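Local coordinates for protein cytochrome P450 (Zobellia galactanivorans, PDB 6G5O) that is a haem-binding member of the cytochrome P450 family, holding protoporphyrin IX with its iron inside a largely helical fold, at residues A[137-142]-A[147-152]. Numbering follows the deposited sequence.
Sequences LLLNTP and ETWISW
The apolar part of the contact is W149 against L139: the six-membered end of the indole reaches the CD2 branch of the leucine, with L139 CD2 lying 3.8 Å from W149 CH2 and 4.0 Å from W149 CZ2. The methyl meets the ring at a slant. Both CB atoms are directed at the opposing segment. W149 holds CG anti to its own carbonyl carbon (chi1 -52°), and its indole then extends from helix 145-152 to the end of helix 122-139.

A second approach is mixed in character. T141 OG1 stands 3.8 Å from W149 CH2, again obliquely, a van der Waals distance between a hydroxyl oxygen and an aromatic carbon. The same oxygen makes a weak hydrogen bond to P142 O, at 3.4 Å, within its own segment.

Backbone bonds shape the turn after helix 122-139. N140, with positive phi (57°), is the C-prime residue of a Schellman motif that closes this helix, with T141 N bonded to T136 O and N140 N weakly bonded to L137 O; the reversal places L139 and T141 beside the same ring end.

Polar and aromatic partners beyond the pair hold the indole: W149 NE1 is hydrogen-bonded to Y175 OH of helix 169-185, and F218 packs edge-to-face with the ring. The neighbouring L138 touches the haem.

With 95 Å² buried in total, the junction between the end of helix 122-139 and helix 145-152 is small and rests on dispersion: the tryptophan's pyrrole N-H is satisfied by Y175, while CH2 and CZ2 at the far end of its six-membered ring meet L139 obliquely, and CH2 also meets the T141 hydroxyl.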
# COMPACT_ATOMS: atom_id res chain seq x y z
N LEU A 137 1.60 16.80 1.36
CA LEU A 137 1.91 16.94 2.79
C LEU A 137 3.07 16.05 3.23
O LEU A 137 3.92 16.50 3.98
CB LEU A 137 0.71 16.61 3.69
CG LEU A 137 -0.60 17.35 3.34
CD1 LEU A 137 -1.77 16.90 4.18
CD2 LEU A 137 -0.40 18.85 3.46
N LEU A 138 3.08 14.81 2.81
CA LEU A 138 4.17 13.91 3.19
C LEU A 138 5.51 14.40 2.63
O LEU A 138 6.52 14.38 3.32
CB LEU A 138 3.91 12.47 2.70
CG LEU A 138 4.86 11.39 3.21
CD1 LEU A 138 4.69 11.09 4.70
CD2 LEU A 138 4.73 10.13 2.39
N LEU A 139 5.48 14.83 1.37
CA LEU A 139 6.65 15.31 0.68
C LEU A 139 7.01 16.77 1.02
O LEU A 139 8.14 17.19 0.79
CB LEU A 139 6.47 15.14 -0.81
CG LEU A 139 6.99 13.88 -1.46
CD1 LEU A 139 6.54 12.68 -0.69
CD2 LEU A 139 6.51 13.83 -2.90
N ASN A 140 6.04 17.52 1.57
CA ASN A 140 6.20 18.93 1.91
C ASN A 140 6.60 19.74 0.66
O ASN A 140 7.55 20.54 0.70
CB ASN A 140 7.21 19.12 3.05
CG ASN A 140 7.19 20.53 3.63
OD1 ASN A 140 6.16 21.19 3.64
ND2 ASN A 140 8.33 20.99 4.10
N THR A 141 5.89 19.47 -0.44
CA THR A 141 5.94 20.24 -1.66
C THR A 141 4.73 21.19 -1.74
O THR A 141 3.73 21.03 -1.02
CB THR A 141 5.85 19.34 -2.92
OG1 THR A 141 4.59 18.66 -2.96
CG2 THR A 141 6.93 18.33 -2.98
N PRO A 142 4.81 22.18 -2.63
CA PRO A 142 3.61 22.98 -2.86
C PRO A 142 2.38 22.14 -3.28
O PRO A 142 2.49 21.16 -4.04
CB PRO A 142 4.03 23.94 -4.00
CG PRO A 142 5.55 23.98 -3.93
CD PRO A 142 5.99 22.64 -3.40
N GLU A 147 -1.30 18.32 -9.19
CA GLU A 147 -1.86 18.35 -10.57
C GLU A 147 -0.99 17.55 -11.54
O GLU A 147 -1.48 16.82 -12.41
CB GLU A 147 -2.04 19.79 -11.08
CG GLU A 147 -3.19 20.55 -10.45
CD GLU A 147 -4.56 19.83 -10.55
OE1 GLU A 147 -4.83 19.09 -11.54
OE2 GLU A 147 -5.36 20.01 -9.62
N THR A 148 0.31 17.65 -11.38
CA THR A 148 1.20 16.81 -12.15
C THR A 148 0.90 15.35 -11.92
O THR A 148 0.77 14.56 -12.89
CB THR A 148 2.66 17.12 -11.80
OG1 THR A 148 2.89 18.53 -12.00
CG2 THR A 148 3.61 16.27 -12.63
N TRP A 149 0.80 14.96 -10.65
CA TRP A 149 0.59 13.55 -10.31
C TRP A 149 -0.79 13.07 -10.77
O TRP A 149 -0.93 11.97 -11.28
CB TRP A 149 0.81 13.32 -8.80
CG TRP A 149 2.13 13.86 -8.35
CD1 TRP A 149 3.26 13.98 -9.10
CD2 TRP A 149 2.45 14.40 -7.06
NE1 TRP A 149 4.26 14.57 -8.36
CE2 TRP A 149 3.79 14.82 -7.11
CE3 TRP A 149 1.72 14.57 -5.88
CZ2 TRP A 149 4.43 15.38 -6.01
CZ3 TRP A 149 2.35 15.10 -4.79
CH2 TRP A 149 3.69 15.52 -4.87
N ILE A 150 -1.78 13.90 -10.62
CA ILE A 150 -3.11 13.55 -11.15
C ILE A 150 -3.13 13.33 -12.68
O ILE A 150 -3.75 12.39 -13.16
CB ILE A 150 -4.14 14.60 -10.76
CG1 ILE A 150 -4.36 14.56 -9.25
CG2 ILE A 150 -5.46 14.35 -11.49
CD1 ILE A 150 -4.96 15.83 -8.68
N SER A 151 -2.41 14.17 -13.42
CA SER A 151 -2.28 14.00 -14.89
C SER A 151 -1.70 12.69 -15.34
O SER A 151 -2.05 12.20 -16.41
CB SER A 151 -1.42 15.12 -15.50
OG SER A 151 -2.15 16.33 -15.50
N TRP A 152 -0.79 12.11 -14.57
CA TRP A 152 -0.27 10.79 -14.91
C TRP A 152 -1.37 9.71 -15.00
O TRP A 152 -1.22 8.75 -15.73
CB TRP A 152 0.74 10.34 -13.86
CG TRP A 152 1.99 11.17 -13.76
CD1 TRP A 152 2.48 12.03 -14.69
CD2 TRP A 152 2.93 11.17 -12.68
NE1 TRP A 152 3.65 12.59 -14.26
CE2 TRP A 152 3.97 12.07 -13.03
CE3 TRP A 152 3.01 10.50 -11.46
CZ2 TRP A 152 5.05 12.32 -12.20
CZ3 TRP A 152 4.11 10.74 -10.64
CH2 TRP A 152 5.11 11.65 -11.01